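Local coordinates for protein beta-fructofuranosidase (Bifidobacterium adolescentis, PDB 6NOB) that probably hydrolyses terminal beta-fructofuranoside residues of sugars such as sucrose, as a glycoside hydrolase family 32 enzyme, at residues L174-L178 with V247-E252; F177-Q181 with L219-L225; E236-T240 with E252-L257. Numbering follows the deposited sequence.

Contact 1. Residues L174-L178 with V247-E252; sequences LPVFL and VHVRVE
A water bridges two backbone carbonyls, donating to Pro175 O and to Val247 O, each 2.7 Å from the water oxygen. Two carbonyl oxygens cannot bond to each other, so a double donor suits the gap. The segments run nearly parallel end to end, 14° apart, and are nearest at the CA atoms of Phe177 and Val249, 6.2 Å apart. Both backbones are largely extended, but psi turns to -55° at Phe177 and at Val247. At Phe177 this makes a classic beta bulge, Phe177 and Leu178 both facing Trp160 of strand 159-165. In the five-bladed propeller of family 32, residues 174-178 run along the outer edge of the first blade, while 247-252 lie in the hairpin loop before the last strand of the second, so the contact joins neighbouring blades. The Phe177 side chain (chi1 t, chi2 70°) provides a flat surface for Val249, whose CB sits over the ring face in a CH-pi contact, 3.8 Å from the centroid. Phe177 CZ meets Val249 CG2 at 3.5 Å, and Phe177 O lies 3.3 Å from Val249 CG1 (chi1 p). At the ring edge, Phe177 CD1 approaches Val247 O to 3.4 Å. On the flanks, Pro175 CD touches Val247 CG1 at 3.8 Å, and Leu178 CD2 reaches Val249 CG2 at 3.9 Å. Leu178 CD2 also lies 3.6 Å from Glu252 OE1; the Glu252 side chain is extended (chi1 and chi2 t), and its OE2 forms a salt bridge with Arg223 and accepts from Thr239 OG1.

Contact 2. Residues F177-Q181 with L219-L225; sequences FLEPQ and LYLTRHL
Arg223, with chi1 and chi2 both m and an extended outer half, lifts its guanidinium from strand 216-227 to residues 177-181. Its NH1 and NH2 both donate to Glu179 O, at 2.8 and 3.1 Å, and Arg223 NH1 also donates to Gln181 OE1 at 2.9 Å. Arginine has N-H groups enough to add, through NE, a salt bridge to Glu252 that meets its buried charge. Gln181 (chi1 m; chi2 92°, between the p and t wells) donates from NE2 to His224 O at 3.0 Å. The segments diverge by 29°, with CA atoms 10.2 Å apart at Leu178-Leu221 and 8.3 Å at Gln181-Arg223, so long side chains must span the gap. Here the extended linker between the first two propeller blades runs alongside strand 216-227 of the second. Leu178 and Phe177 fill the buried apolar end: Leu178 (m, t) sets CD1 3.9 Å from CD2 of Leu221 (chi1 p), and Phe177 CE2 meets Leu219 CD1 at 3.5 Å. Water 2 accepts from Glu179 N (3.0 Å) and, weakly, Arg223 NH2 (3.1 Å).

Contact 3. Residues E236-T240 with E252-L257; sequences EYQTT and ESPVAL. With EDO (1,2-ethanediol), chain C.
Residues 236-240 and 252-257 form an antiparallel beta hairpin pairing at the outer edge of the second propeller blade; their short strand axes approach to 4.1 Å at 120°. Glu252 leads, its extended side chain (chi1 and chi2 t) accepting at OE2 from Thr239 OG1 at 2.6 Å, with Thr239 in the p rotamer. The same carboxylate pairs with Arg223. Ser253 and Thr240 are a hydrogen-bonded pair: Ser253 N donates to Thr240 O (3.1 Å) and Thr240 N to Ser253 O (2.9 Å). Pro254 follows opposite Thr239, CA atoms only 3.8 Å apart, in a non-hydrogen-bonded position where an imino acid loses no bond to its partner. Next, Val255 (psi -22°) and Ala256 both face Gln238 in a classic beta bulge. Gln238 O accepts from Val255 N at 2.7 Å and from Ala256 N at 3.1 Å, and Gln238 N donates to Ala256 O at 2.9 Å. Val255 CG1 packs on Thr240 CG2 at 3.6 Å, while small Ala256 sets CB 3.8 Å from Gln238 CG. Leu257 ends the segment with CD2 3.7 Å from Tyr237 CB. A bound 1,2-ethanediol, probably from the crystallisation liquor, donates from O2 to Glu236 O at 2.9 Å. With one carbonyl serving two amides, the extra residue is absorbed without losing backbone bonding, and the Glu252-Thr239 bond adds a side-chain tie to the hairpin.

From the N terminus, the linker 174-181 leaves the first propeller blade after strand 172-173 and begins two of the three closures. Contact 2 closes first, at strand 216-227, within the longer loop that contact 1 closes at 247-252; both start from this linker and share Phe177 and Leu178. Contact 3 closes the short hairpin between strands 235-243 and 253-256; it follows contact 2 in series and crosses contact 1, with Glu252 common to both. That residue is the hub: Glu252 OE2 forms a salt bridge with Arg223 NE at 2.8 Å, joining all three. The set ties the interblade linker to the three outer strands of the second blade.

Contact 1. Residues L174-L178 with V247-E252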
ATOM      1  N   LEU A 174      -4.202  15.477   3.374  1.00 39.82           N
ATOM      2  CA  LEU A 174      -4.942  16.299   2.422  1.00 42.01           C
ATOM      3  C   LEU A 174      -6.393  15.824   2.346  1.00 43.65           C
ATOM      4  O   LEU A 174      -6.721  14.782   2.925  1.00 35.22           O
ATOM      5  CB  LEU A 174      -4.257  16.242   1.054  1.00 37.85           C
ATOM      6  CG  LEU A 174      -2.921  16.986   1.004  1.00 39.20           C
ATOM      7  CD1 LEU A 174      -2.313  16.908  -0.385  1.00 29.62           C
ATOM      8  CD2 LEU A 174      -3.099  18.436   1.444  1.00 34.26           C
ATOM      9  N   PRO A 175      -7.293  16.549   1.681  1.00 42.63           N
ATOM     10  CA  PRO A 175      -8.683  16.083   1.592  1.00 41.71           C
ATOM     11  C   PRO A 175      -8.814  14.813   0.763  1.00 42.68           C
ATOM     12  O   PRO A 175      -7.957  14.472  -0.057  1.00 39.91           O
ATOM     13  CB  PRO A 175      -9.412  17.251   0.917  1.00 42.01           C
ATOM     14  CG  PRO A 175      -8.553  18.429   1.166  1.00 43.78           C
ATOM     15  CD  PRO A 175      -7.151  17.912   1.138  1.00 42.18           C
ATOM     16  N   VAL A 176      -9.927  14.109   0.994  1.00 39.43           N
ATOM     17  CA  VAL A 176     -10.241  12.914   0.217  1.00 38.95           C
ATOM     18  C   VAL A 176     -10.299  13.275  -1.259  1.00 39.14           C
ATOM     19  O   VAL A 176     -10.925  14.267  -1.653  1.00 39.63           O
ATOM     20  CB  VAL A 176     -11.557  12.291   0.704  1.00 42.52           C
ATOM     21  CG1 VAL A 176     -12.066  11.258  -0.291  1.00 39.29           C
ATOM     22  CG2 VAL A 176     -11.362  11.660   2.074  1.00 45.31           C
ATOM     23  N   PHE A 177      -9.638  12.465  -2.086  1.00 41.31           N
ATOM     24  CA  PHE A 177      -9.357  12.807  -3.475  1.00 36.76           C
ATOM     25  C   PHE A 177     -10.383  12.246  -4.455  1.00 35.58           C
ATOM     26  O   PHE A 177     -10.962  13.003  -5.240  1.00 41.87           O
ATOM     27  CB  PHE A 177      -7.953  12.319  -3.841  1.00 34.44           C
ATOM     28  CG  PHE A 177      -7.496  12.760  -5.194  1.00 35.18           C
ATOM     29  CD1 PHE A 177      -7.188  14.091  -5.430  1.00 32.66           C
ATOM     30  CD2 PHE A 177      -7.370  11.849  -6.228  1.00 28.99           C
ATOM     31  CE1 PHE A 177      -6.766  14.505  -6.675  1.00 34.63           C
ATOM     32  CE2 PHE A 177      -6.946  12.257  -7.475  1.00 32.43           C
ATOM     33  CZ  PHE A 177      -6.643  13.588  -7.699  1.00 35.13           C
ATOM     34  N   LEU A 178     -10.608  10.934  -4.441  1.00 38.81           N
ATOM     35  CA  LEU A 178     -11.609  10.298  -5.287  1.00 36.79           C
ATOM     36  C   LEU A 178     -12.571   9.500  -4.418  1.00 41.65           C
ATOM     37  O   LEU A 178     -12.244   9.105  -3.298  1.00 42.39           O
ATOM     38  CB  LEU A 178     -10.969   9.387  -6.341  1.00 34.28           C
ATOM     39  CG  LEU A 178     -10.334  10.098  -7.537  1.00 32.77           C
ATOM     40  CD1 LEU A 178      -9.336   9.186  -8.226  1.00 40.34           C
ATOM     41  CD2 LEU A 178     -11.406  10.562  -8.512  1.00 27.00           C
ATOM     42  N   VAL A 247      -4.154  19.226  -5.001  1.00 40.54           N
ATOM     43  CA  VAL A 247      -5.103  18.904  -3.939  1.00 38.14           C
ATOM     44  C   VAL A 247      -6.399  18.337  -4.511  1.00 41.89           C
ATOM     45  O   VAL A 247      -6.831  17.244  -4.131  1.00 39.92           O
ATOM     46  CB  VAL A 247      -5.389  20.140  -3.065  1.00 35.53           C
ATOM     47  CG1 VAL A 247      -6.467  19.828  -2.040  1.00 36.36           C
ATOM     48  CG2 VAL A 247      -4.121  20.619  -2.378  1.00 36.14           C
ATOM     49  N   HIS A 248      -7.032  19.072  -5.423  1.00 39.96           N
ATOM     50  CA  HIS A 248      -8.366  18.736  -5.900  1.00 40.35           C
ATOM     51  C   HIS A 248      -8.316  17.951  -7.205  1.00 40.90           C
ATOM     52  O   HIS A 248      -7.433  18.154  -8.042  1.00 39.49           O
ATOM     53  CB  HIS A 248      -9.200  20.002  -6.097  1.00 39.30           C
ATOM     54  CG  HIS A 248      -9.297  20.855  -4.873  1.00 42.77           C
ATOM     55  ND1 HIS A 248      -8.466  21.931  -4.647  1.00 43.56           N
ATOM     56  CD2 HIS A 248     -10.128  20.789  -3.805  1.00 41.31           C
ATOM     57  CE1 HIS A 248      -8.781  22.493  -3.494  1.00 43.50           C
ATOM     58  NE2 HIS A 248      -9.786  21.820  -2.963  1.00 44.11           N
ATOM     59  N   VAL A 249      -9.296  17.048  -7.376  1.00 34.39           N
ATOM     60  CA  VAL A 249      -9.424  16.256  -8.595  1.00 31.44           C
ATOM     61  C   VAL A 249     -10.337  16.984  -9.569  1.00 32.41           C
ATOM     62  O   VAL A 249     -11.208  17.768  -9.178  1.00 41.08           O
ATOM     63  CB  VAL A 249      -9.945  14.834  -8.288  1.00 33.81           C
ATOM     64  CG1 VAL A 249     -11.436  14.854  -7.973  1.00 31.37           C
ATOM     65  CG2 VAL A 249      -9.660  13.903  -9.450  1.00 27.92           C
ATOM     66  N   ARG A 250     -10.128  16.728 -10.854  1.00 33.79           N
ATOM     67  CA  ARG A 250     -10.969  17.244 -11.926  1.00 38.13           C
ATOM     68  C   ARG A 250     -11.589  16.072 -12.690  1.00 37.57           C
ATOM     69  O   ARG A 250     -11.456  14.911 -12.293  1.00 33.88           O
ATOM     70  CB  ARG A 250     -10.165  18.174 -12.837  1.00 38.21           C
ATOM     71  CG  ARG A 250      -9.849  19.509 -12.190  1.00 40.64           C
ATOM     72  CD  ARG A 250     -11.118  20.153 -11.647  1.00 45.31           C
ATOM     73  NE  ARG A 250     -10.869  21.472 -11.077  1.00 56.42           N
ATOM     74  CZ  ARG A 250     -11.818  22.367 -10.823  1.00 63.51           C
ATOM     75  NH1 ARG A 250     -13.087  22.088 -11.092  1.00 61.40           N
ATOM     76  NH2 ARG A 250     -11.497  23.543 -10.304  1.00 68.80           N
ATOM     77  N   VAL A 251     -12.240  16.391 -13.814  1.00 36.74           N
ATOM     78  CA  VAL A 251     -13.181  15.468 -14.440  1.00 37.42           C
ATOM     79  C   VAL A 251     -12.504  14.146 -14.790  1.00 43.07           C
ATOM     80  O   VAL A 251     -11.343  14.107 -15.221  1.00 43.04           O
ATOM     81  CB  VAL A 251     -13.818  16.125 -15.678  1.00 32.60           C
ATOM     82  CG1 VAL A 251     -12.748  16.611 -16.645  1.00 31.78           C
ATOM     83  CG2 VAL A 251     -14.792  15.172 -16.363  1.00 30.49           C
ATOM     84  N   GLU A 252     -13.236  13.051 -14.579  1.00 37.45           N
ATOM     85  CA  GLU A 252     -12.768  11.693 -14.814  1.00 35.99           C
ATOM     86  C   GLU A 252     -13.513  11.092 -16.000  1.00 34.85           C
ATOM     87  O   GLU A 252     -14.727  11.273 -16.137  1.00 35.02           O
ATOM     88  CB  GLU A 252     -12.977  10.828 -13.566  1.00 30.23           C
ATOM     89  CG  GLU A 252     -12.489   9.388 -13.675  1.00 33.59           C
ATOM     90  CD  GLU A 252     -12.774   8.581 -12.414  1.00 38.76           C
ATOM     91  OE1 GLU A 252     -13.052   9.197 -11.362  1.00 35.85           O
ATOM     92  OE2 GLU A 252     -12.724   7.333 -12.476  1.00 36.63           O
TER
HETATM   93  O   HOH W   1      -6.468  15.964  -1.772  1.00 36.02           O

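Contact 2. Residues F177-Q181 with L219-L225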
ATOM      1  N   PHE A 177      -9.638  12.465  -2.086  1.00 41.31           N
ATOM      2  CA  PHE A 177      -9.357  12.807  -3.475  1.00 36.76           C
ATOM      3  C   PHE A 177     -10.383  12.246  -4.455  1.00 35.58           C
ATOM      4  O   PHE A 177     -10.962  13.003  -5.240  1.00 41.87           O
ATOM      5  CB  PHE A 177      -7.953  12.319  -3.841  1.00 34.44           C
ATOM      6  CG  PHE A 177      -7.496  12.760  -5.194  1.00 35.18           C
ATOM      7  CD1 PHE A 177      -7.188  14.091  -5.430  1.00 32.66           C
ATOM      8  CD2 PHE A 177      -7.370  11.849  -6.228  1.00 28.99           C
ATOM      9  CE1 PHE A 177      -6.766  14.505  -6.675  1.00 34.63           C
ATOM     10  CE2 PHE A 177      -6.946  12.257  -7.475  1.00 32.43           C
ATOM     11  CZ  PHE A 177      -6.643  13.588  -7.699  1.00 35.13           C
ATOM     12  N   LEU A 178     -10.608  10.934  -4.441  1.00 38.81           N
ATOM     13  CA  LEU A 178     -11.609  10.298  -5.287  1.00 36.79           C
ATOM     14  C   LEU A 178     -12.571   9.500  -4.418  1.00 41.65           C
ATOM     15  O   LEU A 178     -12.244   9.105  -3.298  1.00 42.39           O
ATOM     16  CB  LEU A 178     -10.969   9.387  -6.341  1.00 34.28           C
ATOM     17  CG  LEU A 178     -10.334  10.098  -7.537  1.00 32.77           C
ATOM     18  CD1 LEU A 178      -9.336   9.186  -8.226  1.00 40.34           C
ATOM     19  CD2 LEU A 178     -11.406  10.562  -8.512  1.00 27.00           C
ATOM     20  N   GLU A 179     -13.764   9.264  -4.950  1.00 42.35           N
ATOM     21  CA  GLU A 179     -14.864   8.686  -4.191  1.00 39.35           C
ATOM     22  C   GLU A 179     -15.578   7.655  -5.041  1.00 38.63           C
ATOM     23  O   GLU A 179     -15.413   7.625  -6.268  1.00 40.91           O
ATOM     24  CB  GLU A 179     -15.832   9.785  -3.732  1.00 33.89           C
ATOM     25  CG  GLU A 179     -15.188  10.769  -2.772  1.00 29.71           C
ATOM     26  CD  GLU A 179     -16.150  11.806  -2.243  1.00 37.60           C
ATOM     27  OE1 GLU A 179     -17.364  11.697  -2.510  1.00 43.97           O
ATOM     28  OE2 GLU A 179     -15.686  12.737  -1.553  1.00 44.12           O
ATOM     29  N   PRO A 180     -16.372   6.770  -4.425  1.00 37.45           N
ATOM     30  CA  PRO A 180     -17.090   5.755  -5.200  1.00 33.64           C
ATOM     31  C   PRO A 180     -18.074   6.382  -6.173  1.00 34.31           C
ATOM     32  O   PRO A 180     -18.532   7.513  -5.991  1.00 35.16           O
ATOM     33  CB  PRO A 180     -17.827   4.938  -4.130  1.00 32.72           C
ATOM     34  CG  PRO A 180     -17.066   5.171  -2.882  1.00 37.65           C
ATOM     35  CD  PRO A 180     -16.560   6.579  -2.974  1.00 39.48           C
ATOM     36  N   GLN A 181     -18.391   5.625  -7.221  1.00 30.58           N
ATOM     37  CA  GLN A 181     -19.457   6.021  -8.127  1.00 32.34           C
ATOM     38  C   GLN A 181     -20.718   6.335  -7.321  1.00 34.80           C
ATOM     39  O   GLN A 181     -21.010   5.640  -6.341  1.00 33.76           O
ATOM     40  CB  GLN A 181     -19.751   4.911  -9.141  1.00 31.72           C
ATOM     41  CG  GLN A 181     -18.584   4.535 -10.044  1.00 28.56           C
ATOM     42  CD  GLN A 181     -17.756   3.401  -9.474  1.00 35.63           C
ATOM     43  OE1 GLN A 181     -16.991   3.593  -8.531  1.00 40.41           O
ATOM     44  NE2 GLN A 181     -17.911   2.206 -10.041  1.00 30.01           N
ATOM     45  N   LEU A 219      -3.676  10.955 -13.393  1.00 30.96           N
ATOM     46  CA  LEU A 219      -3.857   9.668 -12.745  1.00 32.06           C
ATOM     47  C   LEU A 219      -4.590   8.724 -13.679  1.00 34.06           C
ATOM     48  O   LEU A 219      -5.487   9.139 -14.417  1.00 35.94           O
ATOM     49  CB  LEU A 219      -4.625   9.824 -11.434  1.00 28.12           C
ATOM     50  CG  LEU A 219      -3.837  10.786 -10.548  1.00 39.39           C
ATOM     51  CD1 LEU A 219      -4.694  11.963 -10.115  1.00 38.11           C
ATOM     52  CD2 LEU A 219      -3.234  10.057  -9.363  1.00 35.18           C
ATOM     53  N   TYR A 220      -4.175   7.460 -13.663  1.00 34.75           N
ATOM     54  CA  TYR A 220      -4.871   6.376 -14.345  1.00 32.58           C
ATOM     55  C   TYR A 220      -5.260   5.357 -13.286  1.00 35.57           C
ATOM     56  O   TYR A 220      -4.389   4.836 -12.584  1.00 37.76           O
ATOM     57  CB  TYR A 220      -3.986   5.730 -15.416  1.00 25.48           C
ATOM     58  CG  TYR A 220      -3.623   6.645 -16.565  1.00 31.85           C
ATOM     59  CD1 TYR A 220      -4.411   6.691 -17.709  1.00 29.72           C
ATOM     60  CD2 TYR A 220      -2.489   7.449 -16.514  1.00 27.35           C
ATOM     61  CE1 TYR A 220      -4.087   7.517 -18.767  1.00 30.77           C
ATOM     62  CE2 TYR A 220      -2.156   8.282 -17.569  1.00 32.29           C
ATOM     63  CZ  TYR A 220      -2.961   8.310 -18.694  1.00 36.00           C
ATOM     64  OH  TYR A 220      -2.643   9.130 -19.753  1.00 33.60           O
ATOM     65  N   LEU A 221      -6.556   5.080 -13.162  1.00 35.76           N
ATOM     66  CA  LEU A 221      -7.046   4.231 -12.086  1.00 32.78           C
ATOM     67  C   LEU A 221      -8.108   3.276 -12.608  1.00 39.63           C
ATOM     68  O   LEU A 221      -8.620   3.418 -13.722  1.00 40.22           O
ATOM     69  CB  LEU A 221      -7.612   5.061 -10.927  1.00 28.20           C
ATOM     70  CG  LEU A 221      -8.889   5.849 -11.227  1.00 28.36           C
ATOM     71  CD1 LEU A 221      -9.862   5.755 -10.062  1.00 26.35           C
ATOM     72  CD2 LEU A 221      -8.561   7.301 -11.536  1.00 28.23           C
ATOM     73  N   THR A 222      -8.441   2.295 -11.774  1.00 39.81           N
ATOM     74  CA  THR A 222      -9.486   1.325 -12.065  1.00 35.64           C
ATOM     75  C   THR A 222     -10.782   1.743 -11.384  1.00 34.94           C
ATOM     76  O   THR A 222     -10.779   2.101 -10.201  1.00 38.31           O
ATOM     77  CB  THR A 222      -9.087  -0.073 -11.590  1.00 32.47           C
ATOM     78  OG1 THR A 222      -7.976  -0.539 -12.360  1.00 35.43           O
ATOM     79  CG2 THR A 222     -10.255  -1.048 -11.740  1.00 24.44           C
ATOM     80  N   ARG A 223     -11.876   1.709 -12.136  1.00 31.99           N
ATOM     81  CA  ARG A 223     -13.216   1.784 -11.572  1.00 32.71           C
ATOM     82  C   ARG A 223     -13.782   0.373 -11.509  1.00 36.34           C
ATOM     83  O   ARG A 223     -13.689  -0.380 -12.484  1.00 38.84           O
ATOM     84  CB  ARG A 223     -14.127   2.687 -12.406  1.00 30.45           C
ATOM     85  CG  ARG A 223     -13.921   4.173 -12.164  1.00 30.51           C
ATOM     86  CD  ARG A 223     -14.549   4.606 -10.851  1.00 32.08           C
ATOM     87  NE  ARG A 223     -14.187   5.976 -10.502  1.00 34.11           N
ATOM     88  CZ  ARG A 223     -14.489   6.555  -9.345  1.00 33.32           C
ATOM     89  NH1 ARG A 223     -15.161   5.881  -8.424  1.00 27.25           N
ATOM     90  NH2 ARG A 223     -14.116   7.806  -9.110  1.00 32.78           N
ATOM     91  N   HIS A 224     -14.349   0.015 -10.361  1.00 34.27           N
ATOM     92  CA  HIS A 224     -14.862  -1.324 -10.113  1.00 29.17           C
ATOM     93  C   HIS A 224     -16.362  -1.252  -9.874  1.00 34.96           C
ATOM     94  O   HIS A 224     -16.830  -0.421  -9.087  1.00 32.14           O
ATOM     95  CB  HIS A 224     -14.158  -1.960  -8.911  1.00 31.69           C
ATOM     96  CG  HIS A 224     -14.577  -3.370  -8.629  1.00 32.05           C
ATOM     97  ND1 HIS A 224     -13.815  -4.460  -8.993  1.00 32.58           N
ATOM     98  CD2 HIS A 224     -15.667  -3.869  -7.998  1.00 33.55           C
ATOM     99  CE1 HIS A 224     -14.421  -5.568  -8.607  1.00 31.29           C
ATOM    100  NE2 HIS A 224     -15.547  -5.238  -8.002  1.00 29.99           N
ATOM    101  N   LEU A 225     -17.106  -2.115 -10.563  1.00 36.33           N
ATOM    102  CA  LEU A 225     -18.545  -2.253 -10.373  1.00 34.14           C
ATOM    103  C   LEU A 225     -18.873  -3.736 -10.339  1.00 38.22           C
ATOM    104  O   LEU A 225     -18.532  -4.465 -11.276  1.00 38.65           O
ATOM    105  CB  LEU A 225     -19.325  -1.554 -11.488  1.00 30.35           C
ATOM    106  CG  LEU A 225     -20.803  -1.921 -11.601  1.00 32.78           C
ATOM    107  CD1 LEU A 225     -21.578  -1.426 -10.386  1.00 26.88           C
ATOM    108  CD2 LEU A 225     -21.388  -1.359 -12.887  1.00 32.42           C
TER
HETATM  109  O   HOH W   2     -14.687  10.478  -7.548  1.00 28.61           O

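Contact 3. Residues E236-T240 with E252-L257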
ATOM      1  N   GLU A 236     -14.657  -4.072 -14.512  1.00 33.93           N
ATOM      2  CA  GLU A 236     -13.497  -3.242 -14.216  1.00 34.80           C
ATOM      3  C   GLU A 236     -12.996  -2.587 -15.494  1.00 33.81           C
ATOM      4  O   GLU A 236     -12.897  -3.242 -16.537  1.00 37.21           O
ATOM      5  CB  GLU A 236     -12.387  -4.067 -13.555  1.00 32.30           C
ATOM      6  CG  GLU A 236     -12.696  -4.412 -12.104  1.00 32.59           C
ATOM      7  CD  GLU A 236     -11.558  -5.125 -11.397  1.00 37.48           C
ATOM      8  OE1 GLU A 236     -10.708  -5.733 -12.084  1.00 36.24           O
ATOM      9  OE2 GLU A 236     -11.518  -5.077 -10.149  1.00 37.11           O
ATOM     10  N   TYR A 237     -12.685  -1.295 -15.406  1.00 34.72           N
ATOM     11  CA  TYR A 237     -12.203  -0.514 -16.537  1.00 34.78           C
ATOM     12  C   TYR A 237     -11.294   0.587 -16.008  1.00 34.34           C
ATOM     13  O   TYR A 237     -11.303   0.902 -14.815  1.00 37.26           O
ATOM     14  CB  TYR A 237     -13.366   0.067 -17.354  1.00 29.66           C
ATOM     15  CG  TYR A 237     -14.408   0.781 -16.522  1.00 32.35           C
ATOM     16  CD1 TYR A 237     -15.434   0.074 -15.899  1.00 30.32           C
ATOM     17  CD2 TYR A 237     -14.373   2.161 -16.363  1.00 27.88           C
ATOM     18  CE1 TYR A 237     -16.387   0.724 -15.140  1.00 30.51           C
ATOM     19  CE2 TYR A 237     -15.326   2.820 -15.606  1.00 24.99           C
ATOM     20  CZ  TYR A 237     -16.330   2.096 -14.996  1.00 33.87           C
ATOM     21  OH  TYR A 237     -17.284   2.743 -14.238  1.00 36.29           O
ATOM     22  N   GLN A 238     -10.502   1.170 -16.907  1.00 35.04           N
ATOM     23  CA  GLN A 238      -9.482   2.150 -16.545  1.00 34.29           C
ATOM     24  C   GLN A 238      -9.904   3.548 -16.977  1.00 33.61           C
ATOM     25  O   GLN A 238     -10.329   3.750 -18.120  1.00 33.46           O
ATOM     26  CB  GLN A 238      -8.133   1.794 -17.173  1.00 36.01           C
ATOM     27  CG  GLN A 238      -7.878   0.304 -17.307  1.00 39.91           C
ATOM     28  CD  GLN A 238      -7.987  -0.430 -15.984  1.00 40.95           C
ATOM     29  OE1 GLN A 238      -7.742   0.138 -14.917  1.00 37.50           O
ATOM     30  NE2 GLN A 238      -8.359  -1.701 -16.048  1.00 36.33           N
ATOM     31  N   THR A 239      -9.766   4.512 -16.067  1.00 31.56           N
ATOM     32  CA  THR A 239     -10.140   5.898 -16.313  1.00 32.05           C
ATOM     33  C   THR A 239      -8.954   6.810 -16.021  1.00 36.49           C
ATOM     34  O   THR A 239      -7.930   6.389 -15.477  1.00 34.33           O
ATOM     35  CB  THR A 239     -11.347   6.316 -15.457  1.00 33.55           C
ATOM     36  OG1 THR A 239     -10.953   6.407 -14.081  1.00 30.16           O
ATOM     37  CG2 THR A 239     -12.475   5.300 -15.584  1.00 31.25           C
ATOM     38  N   THR A 240      -9.098   8.082 -16.389  1.00 33.26           N
ATOM     39  CA  THR A 240      -8.069   9.080 -16.147  1.00 33.93           C
ATOM     40  C   THR A 240      -8.697  10.345 -15.580  1.00 34.82           C
ATOM     41  O   THR A 240      -9.885  10.613 -15.778  1.00 37.42           O
ATOM     42  CB  THR A 240      -7.275   9.421 -17.426  1.00 34.71           C
ATOM     43  OG1 THR A 240      -6.059  10.088 -17.069  1.00 37.42           O
ATOM     44  CG2 THR A 240      -8.081  10.328 -18.346  1.00 36.27           C
ATOM     45  N   GLU A 252     -13.236  13.051 -14.579  1.00 37.45           N
ATOM     46  CA  GLU A 252     -12.768  11.693 -14.814  1.00 35.99           C
ATOM     47  C   GLU A 252     -13.513  11.092 -16.000  1.00 34.85           C
ATOM     48  O   GLU A 252     -14.727  11.273 -16.137  1.00 35.02           O
ATOM     49  CB  GLU A 252     -12.977  10.828 -13.566  1.00 30.23           C
ATOM     50  CG  GLU A 252     -12.489   9.388 -13.675  1.00 33.59           C
ATOM     51  CD  GLU A 252     -12.774   8.581 -12.414  1.00 38.76           C
ATOM     52  OE1 GLU A 252     -13.052   9.197 -11.362  1.00 35.85           O
ATOM     53  OE2 GLU A 252     -12.724   7.333 -12.476  1.00 36.63           O
ATOM     54  N   SER A 253     -12.782  10.375 -16.852  1.00 30.17           N
ATOM     55  CA  SER A 253     -13.336   9.793 -18.069  1.00 35.34           C
ATOM     56  C   SER A 253     -12.548   8.539 -18.431  1.00 34.90           C
ATOM     57  O   SER A 253     -11.346   8.466 -18.155  1.00 35.99           O
ATOM     58  CB  SER A 253     -13.323  10.819 -19.216  1.00 33.17           C
ATOM     59  OG  SER A 253     -12.026  11.000 -19.757  1.00 33.69           O
ATOM     60  N   PRO A 254     -13.196   7.534 -19.022  1.00 36.51           N
ATOM     61  CA  PRO A 254     -12.544   6.232 -19.208  1.00 30.86           C
ATOM     62  C   PRO A 254     -11.579   6.209 -20.383  1.00 36.00           C
ATOM     63  O   PRO A 254     -11.740   6.929 -21.371  1.00 36.82           O
ATOM     64  CB  PRO A 254     -13.726   5.289 -19.460  1.00 28.58           C
ATOM     65  CG  PRO A 254     -14.729   6.158 -20.130  1.00 32.54           C
ATOM     66  CD  PRO A 254     -14.597   7.512 -19.481  1.00 31.12           C
ATOM     67  N   VAL A 255     -10.570   5.345 -20.266  1.00 30.70           N
ATOM     68  CA  VAL A 255      -9.503   5.278 -21.264  1.00 33.75           C
ATOM     69  C   VAL A 255      -9.200   3.867 -21.747  1.00 38.50           C
ATOM     70  O   VAL A 255      -8.629   3.710 -22.844  1.00 38.64           O
ATOM     71  CB  VAL A 255      -8.215   5.941 -20.727  1.00 31.95           C
ATOM     72  CG1 VAL A 255      -8.465   7.400 -20.373  1.00 29.91           C
ATOM     73  CG2 VAL A 255      -7.675   5.175 -19.530  1.00 28.06           C
ATOM     74  N   ALA A 256      -9.533   2.806 -21.012  1.00 34.31           N
ATOM     75  CA  ALA A 256      -9.164   1.458 -21.442  1.00 37.26           C
ATOM     76  C   ALA A 256     -10.162   0.446 -20.904  1.00 36.22           C
ATOM     77  O   ALA A 256     -10.373   0.364 -19.690  1.00 35.45           O
ATOM     78  CB  ALA A 256      -7.746   1.108 -20.983  1.00 22.14           C
ATOM     79  N   LEU A 257     -10.758  -0.327 -21.806  1.00 40.01           N
ATOM     80  CA  LEU A 257     -11.636  -1.437 -21.464  1.00 36.34           C
ATOM     81  C   LEU A 257     -10.946  -2.759 -21.779  1.00 36.64           C
ATOM     82  O   LEU A 257      -9.921  -2.806 -22.465  1.00 36.11           O
ATOM     83  CB  LEU A 257     -12.962  -1.342 -22.226  1.00 31.03           C
ATOM     84  CG  LEU A 257     -13.608   0.039 -22.319  1.00 35.56           C
ATOM     85  CD1 LEU A 257     -14.887  -0.042 -23.131  1.00 31.72           C
ATOM     86  CD2 LEU A 257     -13.885   0.597 -20.930  1.00 34.32           C
TER
HETATM   87  C1  EDO C 802     -15.800  -3.863 -19.472  1.00 43.27           C
HETATM   88  O1  EDO C 802     -15.265  -5.192 -19.476  1.00 35.74           O
HETATM   89  C2  EDO C 802     -14.754  -2.854 -19.010  1.00 42.00           C
HETATM   90  O2  EDO C 802     -13.432  -3.295 -19.351  1.00 37.50           O